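Local atomic coordinates of PlyP35 (Listeria phage P35, PDB entry 6S3Y), a protein that probably binds the Listeria cell wall through two SH3-like modules that form the C-terminal targeting region of a phage endolysin. Residues F87-D98 / R125-M135; V9-Q17 / K26-G34. All coordinates share one frame; numbering follows the deposited sequence.

Contact 1: F87-D98 / R125-M135; sequences FCWDNKKLNGGD and RKKTFYIPRYM
D98 OD2 is gripped by two cations from the other segment. R125 NH2 reaches it at 2.6 Å on the syn side. K127 NZ, at 2.9 Å, takes the anti lone pair. D98 CG is anti to its N (chi1 -162°), which turns the carboxylate toward both cations. The same K127 NZ bonds D90 OD2, also at 2.9 Å, so one ammonium ties two carboxylates together. The shared charge probably keeps both aspartates ionised.

The F129 ring lies beside this network, with R125 NH2 at its edge. D90 CB sits over one face of the ring, and F129 CZ packs on a face of the R125 guanidinium. C88 SG touches F129 CB at 3.6 Å. The backbones pair through W89 N to Y130 O at 2.8 Å and Y130 N to W89 O at 2.7 Å. Beyond, K92 runs out extended and lays CE over a face of the Y130 ring. Its NZ goes on to a salt bridge with D115. P132 CD and selenomethionine M135 CE meet the edge of the W89 indole.

The contact lies in the second SH3-like module, where one antiparallel bridge joins strand 78-89 to strand 128-132. Strand 78-89 also pairs with strand 99-103, whose I100 packs on C88 and F129, while strand 117-121 pairs with strand 128-132.

Contact 2: V9-Q17 / K26-G34; sequences VIKDVGYFQ and KSVRQWKHG
F16 CG stands anti to the backbone N (chi1 -171°), and W31 CG lies beside its own N (chi1 -80°). These torsions bring the two rings together on one face of the antiparallel hairpin. They form an offset stack with centroids 4.3 Å apart and planes at 28°. W31 CH2 lies over the centre of the F16 ring, while F16 CB sits over the indole face. R29 CB packs on that same indole face.

Y15 and Q30 share the other face. Q30 extends past Y15, its amide steeply turned against the tyrosine ring, and its OE1 accepts from K11 NZ at 3.0 Å on a lone pair. K11 NZ also bonds Y134 O. The opposite end of the amide, Q30 NE2, gives a nearly straight bond to S27 OG at 2.9 Å. S27 OG in turn donates to Q17 OE1 at 2.6 Å. This chain of bonds fixes the rotation of the Q30 amide.

F16, V28 and R29 form a classic beta bulge. V28 and R29 both face F16, and F16 O accepts from V28 N at 2.7 Å and from R29 N at 3.1 Å. The register shifts by one residue here, and the chain turns a corner at V28. At the far end, H33 N bonds D12 O at 2.9 Å.

The hairpin packs its aromatic face on I62 of strand 56-63, and W31 also reaches I82 of strand 78-89. V28 and R29 rest on V51 of strand 46-53, where R29 has a salt bridge to D53.

How the contacts relate
The two contacts lie in series along the chain, and their centres are about 18 Å apart. Contact 2 belongs to the first cell wall binding module, contact 1 to the second. They still touch. The backbone N of K11 in contact 2 probably bonds M135 O of contact 1, and Y15 packs against the same 3-10 segment, 133-135. Strand 6-17, which carries one side of contact 2, also pairs with strands 107-110 and 136-137. Strand 78-89, which leads into contact 1, pairs in turn with strand 36-41. Strands thus appear to be exchanged across the two halves, consistent with a single wall-binding unit.

Contact 1: F87-D98 / R125-M135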
loop_
_atom_site.group_PDB
_atom_site.type_symbol
_atom_site.label_atom_id
_atom_site.label_comp_id
_atom_site.label_asym_id
_atom_site.label_seq_id
_atom_site.Cartn_x
_atom_site.Cartn_y
_atom_site.Cartn_z
ATOM N N PHE A 87 -3.903 1.183 -3.721
ATOM C CA PHE A 87 -4.156 2.377 -4.545
ATOM C C PHE A 87 -3.886 2.008 -5.997
ATOM O O PHE A 87 -3.044 1.109 -6.236
ATOM C CB PHE A 87 -3.236 3.527 -4.167
ATOM C CG PHE A 87 -3.612 4.313 -2.938
ATOM C CD1 PHE A 87 -4.855 4.901 -2.822
ATOM C CD2 PHE A 87 -2.684 4.513 -1.927
ATOM C CE1 PHE A 87 -5.175 5.666 -1.717
ATOM C CE2 PHE A 87 -3.006 5.290 -0.822
ATOM C CZ PHE A 87 -4.253 5.858 -0.706
ATOM N N CYS A 88 -4.528 2.721 -6.933
ATOM C CA CYS A 88 -3.990 2.870 -8.311
ATOM C C CYS A 88 -3.940 4.357 -8.643
ATOM O O CYS A 88 -4.729 5.170 -8.052
ATOM C CB CYS A 88 -4.786 2.068 -9.329
ATOM S SG CYS A 88 -6.550 2.464 -9.328
ATOM N N TRP A 89 -3.022 4.725 -9.536
ATOM C CA TRP A 89 -2.731 6.144 -9.841
ATOM C C TRP A 89 -2.863 6.389 -11.346
ATOM O O TRP A 89 -2.512 5.489 -12.125
ATOM C CB TRP A 89 -1.311 6.472 -9.382
ATOM C CG TRP A 89 -1.099 6.514 -7.890
ATOM C CD1 TRP A 89 -1.107 7.609 -7.092
ATOM C CD2 TRP A 89 -0.720 5.405 -7.048
ATOM N NE1 TRP A 89 -0.779 7.267 -5.815
ATOM C CE2 TRP A 89 -0.536 5.923 -5.754
ATOM C CE3 TRP A 89 -0.515 4.032 -7.259
ATOM C CZ2 TRP A 89 -0.167 5.127 -4.670
ATOM C CZ3 TRP A 89 -0.144 3.244 -6.190
ATOM C CH2 TRP A 89 0.031 3.781 -4.920
ATOM N N ASP A 90 -3.226 7.609 -11.724
ATOM C CA ASP A 90 -3.374 7.938 -13.168
ATOM C C ASP A 90 -2.015 8.262 -13.763
ATOM O O ASP A 90 -1.975 8.570 -14.933
ATOM C CB ASP A 90 -4.374 9.046 -13.392
ATOM C CG ASP A 90 -3.936 10.435 -13.019
ATOM O OD1 ASP A 90 -2.974 10.581 -12.238
ATOM O OD2 ASP A 90 -4.617 11.348 -13.483
ATOM N N ASN A 91 -0.927 8.128 -13.010
ATOM C CA ASN A 91 0.425 8.192 -13.627
ATOM C C ASN A 91 1.432 7.380 -12.816
ATOM O O ASN A 91 1.139 7.032 -11.667
ATOM C CB ASN A 91 0.830 9.650 -13.856
ATOM C CG ASN A 91 1.343 10.313 -12.610
ATOM O OD1 ASN A 91 2.360 9.904 -12.077
ATOM N ND2 ASN A 91 0.649 11.330 -12.161
ATOM N N LYS A 92 2.604 7.118 -13.389
ATOM C CA LYS A 92 3.562 6.106 -12.888
ATOM C C LYS A 92 4.477 6.680 -11.789
ATOM O O LYS A 92 5.390 5.964 -11.390
ATOM C CB LYS A 92 4.307 5.545 -14.090
ATOM C CG LYS A 92 3.400 4.915 -15.121
ATOM C CD LYS A 92 4.125 4.234 -16.233
ATOM C CE LYS A 92 3.189 3.662 -17.272
ATOM N NZ LYS A 92 3.950 2.943 -18.314
ATOM N N LYS A 93 4.226 7.894 -11.312
ATOM C CA LYS A 93 4.962 8.470 -10.160
ATOM C C LYS A 93 4.399 7.890 -8.851
ATOM O O LYS A 93 5.144 7.885 -7.834
ATOM C CB LYS A 93 4.839 9.988 -10.175
ATOM C CG LYS A 93 5.509 10.683 -11.355
ATOM C CD LYS A 93 5.538 12.215 -11.099
ATOM C CE LYS A 93 5.023 13.115 -12.221
ATOM N NZ LYS A 93 5.504 12.665 -13.550
ATOM N N LEU A 94 3.136 7.420 -8.878
ATOM C CA LEU A 94 2.463 6.795 -7.705
ATOM C C LEU A 94 2.480 7.809 -6.558
ATOM O O LEU A 94 2.822 7.433 -5.446
ATOM C CB LEU A 94 3.151 5.488 -7.292
ATOM C CG LEU A 94 3.468 4.488 -8.411
ATOM C CD1 LEU A 94 3.853 3.133 -7.844
ATOM C CD2 LEU A 94 2.283 4.279 -9.361
ATOM N N ASN A 95 2.090 9.057 -6.837
ATOM C CA ASN A 95 2.204 10.131 -5.832
ATOM C C ASN A 95 1.225 11.244 -6.188
ATOM O O ASN A 95 1.546 12.023 -7.075
ATOM C CB ASN A 95 3.671 10.573 -5.737
ATOM C CG ASN A 95 3.909 11.714 -4.780
ATOM O OD1 ASN A 95 3.126 11.949 -3.877
ATOM N ND2 ASN A 95 4.993 12.435 -4.997
ATOM N N GLY A 96 0.083 11.324 -5.501
ATOM C CA GLY A 96 -0.935 12.358 -5.765
ATOM C C GLY A 96 -1.525 12.220 -7.169
ATOM O O GLY A 96 -1.650 11.061 -7.677
ATOM N N GLY A 97 -1.882 13.342 -7.783
ATOM C CA GLY A 97 -2.664 13.345 -9.031
ATOM C C GLY A 97 -4.018 12.713 -8.770
ATOM O O GLY A 97 -4.574 12.895 -7.665
ATOM N N ASP A 98 -4.543 11.969 -9.728
ATOM C CA ASP A 98 -5.823 11.248 -9.577
ATOM C C ASP A 98 -5.465 9.819 -9.129
ATOM O O ASP A 98 -4.740 9.107 -9.849
ATOM C CB ASP A 98 -6.603 11.354 -10.883
ATOM C CG ASP A 98 -8.086 11.055 -10.762
ATOM O OD1 ASP A 98 -8.552 10.844 -9.639
ATOM O OD2 ASP A 98 -8.747 11.001 -11.804
ATOM N N ARG A 125 -14.587 5.468 -16.107
ATOM C CA ARG A 125 -13.532 6.504 -16.328
ATOM C C ARG A 125 -13.091 6.355 -17.791
ATOM O O ARG A 125 -13.424 5.314 -18.399
ATOM C CB ARG A 125 -12.344 6.274 -15.382
ATOM C CG ARG A 125 -12.740 5.952 -13.959
ATOM C CD ARG A 125 -13.317 7.158 -13.286
ATOM N NE ARG A 125 -12.410 8.277 -13.365
ATOM C CZ ARG A 125 -11.653 8.735 -12.361
ATOM N NH1 ARG A 125 -11.630 8.127 -11.167
ATOM N NH2 ARG A 125 -10.907 9.812 -12.586
ATOM N N LYS A 126 -12.460 7.342 -18.388
ATOM C CA LYS A 126 -11.932 7.185 -19.773
ATOM C C LYS A 126 -10.406 7.255 -19.679
ATOM O O LYS A 126 -9.742 7.880 -20.533
ATOM C CB LYS A 126 -12.565 8.225 -20.695
ATOM C CG LYS A 126 -12.467 9.647 -20.177
ATOM C CD LYS A 126 -13.307 10.638 -20.956
ATOM C CE LYS A 126 -13.562 11.900 -20.158
ATOM N NZ LYS A 126 -14.079 12.982 -21.020
ATOM N N LYS A 127 -9.851 6.596 -18.683
ATOM C CA LYS A 127 -8.418 6.712 -18.357
ATOM C C LYS A 127 -7.849 5.425 -17.801
ATOM O O LYS A 127 -8.609 4.741 -17.112
ATOM C CB LYS A 127 -8.327 7.642 -17.171
ATOM C CG LYS A 127 -7.418 8.804 -17.432
ATOM C CD LYS A 127 -7.096 9.774 -16.346
ATOM C CE LYS A 127 -8.001 10.005 -15.158
ATOM N NZ LYS A 127 -7.360 11.107 -14.404
ATOM N N THR A 128 -6.560 5.232 -18.026
ATOM C CA THR A 128 -5.777 4.108 -17.481
ATOM C C THR A 128 -5.279 4.517 -16.088
ATOM O O THR A 128 -4.721 5.634 -15.971
ATOM C CB THR A 128 -4.599 3.765 -18.398
ATOM O OG1 THR A 128 -5.128 3.603 -19.711
ATOM C CG2 THR A 128 -3.891 2.506 -17.946
ATOM N N PHE A 129 -5.462 3.656 -15.092
ATOM C CA PHE A 129 -4.759 3.781 -13.797
ATOM C C PHE A 129 -3.688 2.689 -13.727
ATOM O O PHE A 129 -3.710 1.735 -14.533
ATOM C CB PHE A 129 -5.760 3.750 -12.643
ATOM C CG PHE A 129 -6.610 4.982 -12.547
ATOM C CD1 PHE A 129 -7.647 5.202 -13.450
ATOM C CD2 PHE A 129 -6.357 5.959 -11.579
ATOM C CE1 PHE A 129 -8.401 6.361 -13.386
ATOM C CE2 PHE A 129 -7.145 7.097 -11.488
ATOM C CZ PHE A 129 -8.149 7.296 -12.405
ATOM N N TYR A 130 -2.732 2.869 -12.811
ATOM C CA TYR A 130 -1.569 1.961 -12.671
ATOM C C TYR A 130 -1.470 1.504 -11.220
ATOM O O TYR A 130 -1.696 2.321 -10.300
ATOM C CB TYR A 130 -0.289 2.669 -13.128
ATOM C CG TYR A 130 -0.363 3.134 -14.558
ATOM C CD1 TYR A 130 -0.169 2.245 -15.603
ATOM C CD2 TYR A 130 -0.659 4.456 -14.853
ATOM C CE1 TYR A 130 -0.274 2.662 -16.921
ATOM C CE2 TYR A 130 -0.777 4.883 -16.169
ATOM C CZ TYR A 130 -0.545 3.997 -17.198
ATOM O OH TYR A 130 -0.667 4.427 -18.480
ATOM N N ILE A 131 -1.148 0.219 -11.064
ATOM C CA ILE A 131 -0.936 -0.436 -9.745
ATOM C C ILE A 131 0.395 -1.180 -9.824
ATOM O O ILE A 131 0.664 -1.901 -10.779
ATOM C CB ILE A 131 -2.136 -1.326 -9.361
ATOM C CG1 ILE A 131 -1.991 -1.850 -7.927
ATOM C CG2 ILE A 131 -2.357 -2.439 -10.374
ATOM C CD1 ILE A 131 -3.227 -2.589 -7.401
ATOM N N PRO A 132 1.280 -1.019 -8.818
ATOM C CA PRO A 132 2.530 -1.781 -8.767
ATOM C C PRO A 132 2.286 -3.234 -8.324
ATOM O O PRO A 132 1.312 -3.512 -7.623
ATOM C CB PRO A 132 3.350 -0.988 -7.749
ATOM C CG PRO A 132 2.306 -0.417 -6.806
ATOM C CD PRO A 132 1.119 -0.099 -7.679
ATOM N N ARG A 133 3.196 -4.127 -8.733
ATOM C CA ARG A 133 3.096 -5.589 -8.529
ATOM C C ARG A 133 2.831 -5.932 -7.066
ATOM O O ARG A 133 2.047 -6.881 -6.808
ATOM C CB ARG A 133 4.390 -6.278 -9.006
ATOM C CG ARG A 133 4.339 -7.793 -8.962
ATOM C CD ARG A 133 3.208 -8.385 -9.787
ATOM N NE ARG A 133 3.102 -9.828 -9.618
ATOM C CZ ARG A 133 2.508 -10.415 -8.587
ATOM N NH1 ARG A 133 1.897 -9.708 -7.649
ATOM N NH2 ARG A 133 2.533 -11.729 -8.515
ATOM N N TYR A 134 3.426 -5.195 -6.131
ATOM C CA TYR A 134 3.457 -5.583 -4.694
ATOM C C TYR A 134 2.097 -5.388 -4.032
ATOM O O TYR A 134 1.929 -5.821 -2.904
ATOM C CB TYR A 134 4.597 -4.869 -3.932
ATOM C CG TYR A 134 4.440 -3.390 -3.717
ATOM C CD1 TYR A 134 3.718 -2.896 -2.648
ATOM C CD2 TYR A 134 5.100 -2.467 -4.521
ATOM C CE1 TYR A 134 3.590 -1.534 -2.420
ATOM C CE2 TYR A 134 4.991 -1.104 -4.293
ATOM C CZ TYR A 134 4.217 -0.634 -3.259
ATOM O OH TYR A 134 4.128 0.711 -3.023
HETATM N N MSE A 135 1.120 -4.786 -4.716
HETATM C CA MSE A 135 -0.161 -4.518 -4.066
HETATM C C MSE A 135 -1.223 -5.574 -4.391
HETATM O O MSE A 135 -2.350 -5.455 -3.894
HETATM C CB MSE A 135 -0.683 -3.127 -4.423
HETATM C CG MSE A 135 0.168 -2.025 -3.844
HETATM SE SE MSE A 135 -0.581 -0.265 -4.135
HETATM C CE MSE A 135 0.050 0.651 -2.593
HETATM O O HOH W 1 -3.659 7.865 -16.907
#

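Contact 2: V9-Q17 / K26-G34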
loop_
_atom_site.group_PDB
_atom_site.type_symbol
_atom_site.label_atom_id
_atom_site.label_comp_id
_atom_site.label_asym_id
_atom_site.label_seq_id
_atom_site.Cartn_x
_atom_site.Cartn_y
_atom_site.Cartn_z
ATOM N N VAL A 9 -6.121 -9.897 -7.401
ATOM C CA VAL A 9 -6.862 -9.571 -6.160
ATOM C C VAL A 9 -5.952 -8.699 -5.295
ATOM O O VAL A 9 -4.776 -9.060 -5.070
ATOM C CB VAL A 9 -7.371 -10.843 -5.448
ATOM C CG1 VAL A 9 -6.297 -11.878 -5.328
ATOM C CG2 VAL A 9 -7.981 -10.538 -4.087
ATOM N N ILE A 10 -6.485 -7.559 -4.868
ATOM C CA ILE A 10 -5.733 -6.596 -4.026
ATOM C C ILE A 10 -5.508 -7.286 -2.665
ATOM O O ILE A 10 -6.464 -7.893 -2.124
ATOM C CB ILE A 10 -6.457 -5.243 -3.952
ATOM C CG1 ILE A 10 -6.040 -4.326 -5.110
ATOM C CG2 ILE A 10 -6.199 -4.544 -2.613
ATOM C CD1 ILE A 10 -6.171 -4.941 -6.477
ATOM N N LYS A 11 -4.289 -7.203 -2.148
ATOM C CA LYS A 11 -3.883 -7.935 -0.913
ATOM C C LYS A 11 -4.688 -7.454 0.295
ATOM O O LYS A 11 -5.189 -6.299 0.300
ATOM C CB LYS A 11 -2.390 -7.793 -0.637
ATOM C CG LYS A 11 -1.491 -8.476 -1.652
ATOM C CD LYS A 11 -0.008 -8.215 -1.345
ATOM C CE LYS A 11 0.891 -9.025 -2.241
ATOM N NZ LYS A 11 2.303 -8.634 -2.105
ATOM N N ASP A 12 -4.727 -8.301 1.319
ATOM C CA ASP A 12 -5.419 -8.045 2.606
ATOM C C ASP A 12 -4.449 -7.380 3.586
ATOM O O ASP A 12 -4.537 -7.678 4.816
ATOM C CB ASP A 12 -5.936 -9.384 3.169
ATOM C CG ASP A 12 -6.958 -9.196 4.282
ATOM O OD1 ASP A 12 -7.824 -8.298 4.143
ATOM O OD2 ASP A 12 -6.824 -9.909 5.274
ATOM N N VAL A 13 -3.576 -6.481 3.100
ATOM C CA VAL A 13 -2.461 -5.900 3.924
ATOM C C VAL A 13 -2.417 -4.370 3.805
ATOM O O VAL A 13 -2.957 -3.794 2.801
ATOM C CB VAL A 13 -1.105 -6.503 3.526
ATOM C CG1 VAL A 13 -1.130 -8.031 3.606
ATOM C CG2 VAL A 13 -0.660 -6.034 2.136
ATOM N N GLY A 14 -1.810 -3.740 4.809
ATOM C CA GLY A 14 -1.242 -2.374 4.738
ATOM C C GLY A 14 0.244 -2.442 4.463
ATOM O O GLY A 14 0.900 -3.436 4.840
ATOM N N TYR A 15 0.795 -1.395 3.852
ATOM C CA TYR A 15 2.166 -1.412 3.297
ATOM C C TYR A 15 3.074 -0.578 4.206
ATOM O O TYR A 15 2.936 0.645 4.232
ATOM C CB TYR A 15 2.110 -0.946 1.838
ATOM C CG TYR A 15 1.228 -1.844 1.021
ATOM C CD1 TYR A 15 1.709 -3.032 0.497
ATOM C CD2 TYR A 15 -0.113 -1.545 0.863
ATOM C CE1 TYR A 15 0.872 -3.884 -0.197
ATOM C CE2 TYR A 15 -0.960 -2.397 0.162
ATOM C CZ TYR A 15 -0.460 -3.569 -0.367
ATOM O OH TYR A 15 -1.286 -4.431 -1.035
ATOM N N PHE A 16 3.936 -1.252 4.957
ATOM C CA PHE A 16 4.964 -0.617 5.823
ATOM C C PHE A 16 6.266 -0.609 5.028
ATOM O O PHE A 16 6.963 -1.645 4.984
ATOM C CB PHE A 16 5.031 -1.365 7.152
ATOM C CG PHE A 16 5.864 -0.757 8.247
ATOM C CD1 PHE A 16 5.549 0.487 8.782
ATOM C CD2 PHE A 16 6.923 -1.461 8.784
ATOM C CE1 PHE A 16 6.277 0.998 9.843
ATOM C CE2 PHE A 16 7.661 -0.944 9.843
ATOM C CZ PHE A 16 7.326 0.280 10.363
ATOM N N GLN A 17 6.518 0.488 4.320
ATOM C CA GLN A 17 7.593 0.579 3.289
ATOM C C GLN A 17 8.873 1.121 3.920
ATOM O O GLN A 17 8.784 1.768 4.983
ATOM C CB GLN A 17 7.119 1.474 2.125
ATOM C CG GLN A 17 5.859 0.990 1.411
ATOM C CD GLN A 17 6.017 -0.392 0.803
ATOM O OE1 GLN A 17 5.554 -1.399 1.360
ATOM N NE2 GLN A 17 6.697 -0.447 -0.333
ATOM N N LYS A 26 10.643 -0.702 -0.839
ATOM C CA LYS A 26 10.500 -2.138 -0.481
ATOM C C LYS A 26 9.615 -2.222 0.752
ATOM O O LYS A 26 9.667 -1.311 1.579
ATOM C CB LYS A 26 11.870 -2.761 -0.198
ATOM C CG LYS A 26 12.731 -2.945 -1.435
ATOM C CD LYS A 26 14.181 -3.142 -1.141
ATOM C CE LYS A 26 14.928 -3.556 -2.391
ATOM N NZ LYS A 26 16.317 -3.946 -2.057
ATOM N N SER A 27 8.853 -3.297 0.877
ATOM C CA SER A 27 8.004 -3.554 2.061
ATOM C C SER A 27 8.896 -4.045 3.206
ATOM O O SER A 27 9.560 -5.061 3.057
ATOM C CB SER A 27 6.904 -4.522 1.740
ATOM O OG SER A 27 5.990 -3.926 0.824
ATOM N N VAL A 28 8.940 -3.307 4.299
ATOM C CA VAL A 28 9.527 -3.805 5.580
ATOM C C VAL A 28 8.533 -4.803 6.189
ATOM O O VAL A 28 8.971 -5.857 6.649
ATOM C CB VAL A 28 9.836 -2.630 6.520
ATOM C CG1 VAL A 28 10.283 -3.117 7.876
ATOM C CG2 VAL A 28 10.881 -1.712 5.912
ATOM N N ARG A 29 7.245 -4.470 6.182
ATOM C CA ARG A 29 6.141 -5.385 6.564
ATOM C C ARG A 29 4.965 -5.174 5.605
ATOM O O ARG A 29 4.710 -4.022 5.212
ATOM C CB ARG A 29 5.621 -5.132 7.987
ATOM C CG ARG A 29 6.627 -5.441 9.080
ATOM C CD ARG A 29 6.877 -6.905 9.305
ATOM N NE ARG A 29 7.761 -7.132 10.448
ATOM C CZ ARG A 29 9.083 -7.210 10.381
ATOM N NH1 ARG A 29 9.714 -7.066 9.234
ATOM N NH2 ARG A 29 9.807 -7.459 11.452
ATOM N N GLN A 30 4.253 -6.249 5.290
ATOM C CA GLN A 30 2.898 -6.221 4.730
ATOM C C GLN A 30 1.998 -6.761 5.828
ATOM O O GLN A 30 1.844 -7.982 5.935
ATOM C CB GLN A 30 2.903 -6.959 3.388
ATOM C CG GLN A 30 3.561 -6.126 2.299
ATOM C CD GLN A 30 3.510 -6.739 0.927
ATOM O OE1 GLN A 30 2.847 -7.742 0.701
ATOM N NE2 GLN A 30 4.265 -6.149 0.008
ATOM N N TRP A 31 1.477 -5.859 6.645
ATOM C CA TRP A 31 0.711 -6.197 7.855
ATOM C C TRP A 31 -0.725 -6.550 7.458
ATOM O O TRP A 31 -1.424 -5.684 6.886
ATOM C CB TRP A 31 0.718 -5.031 8.846
ATOM C CG TRP A 31 1.954 -4.877 9.683
ATOM C CD1 TRP A 31 2.692 -5.843 10.305
ATOM C CD2 TRP A 31 2.538 -3.621 10.081
ATOM N NE1 TRP A 31 3.707 -5.276 11.027
ATOM C CE2 TRP A 31 3.621 -3.914 10.929
ATOM C CE3 TRP A 31 2.232 -2.281 9.807
ATOM C CZ2 TRP A 31 4.410 -2.919 11.494
ATOM C CZ3 TRP A 31 2.997 -1.296 10.380
ATOM C CH2 TRP A 31 4.066 -1.613 11.212
ATOM N N LYS A 32 -1.172 -7.743 7.852
ATOM C CA LYS A 32 -2.571 -8.197 7.663
ATOM C C LYS A 32 -3.526 -7.167 8.270
ATOM O O LYS A 32 -3.222 -6.609 9.359
ATOM C CB LYS A 32 -2.747 -9.577 8.309
ATOM C CG LYS A 32 -4.034 -10.283 7.918
ATOM C CD LYS A 32 -4.121 -11.692 8.478
ATOM C CE LYS A 32 -3.967 -11.742 9.988
ATOM N NZ LYS A 32 -4.074 -13.122 10.520
ATOM N N HIS A 33 -4.670 -6.960 7.611
ATOM C CA HIS A 33 -5.818 -6.173 8.137
ATOM C C HIS A 33 -5.992 -6.505 9.620
ATOM O O HIS A 33 -5.973 -7.694 9.934
ATOM C CB HIS A 33 -7.094 -6.468 7.341
ATOM C CG HIS A 33 -8.206 -5.513 7.631
ATOM N ND1 HIS A 33 -9.360 -5.853 8.314
ATOM C CD2 HIS A 33 -8.294 -4.189 7.385
ATOM C CE1 HIS A 33 -10.168 -4.798 8.334
ATOM N NE2 HIS A 33 -9.517 -3.754 7.815
ATOM N N GLY A 34 -6.103 -5.510 10.482
ATOM C CA GLY A 34 -6.374 -5.705 11.923
ATOM C C GLY A 34 -5.127 -5.864 12.784
ATOM O O GLY A 34 -5.278 -5.845 14.004
#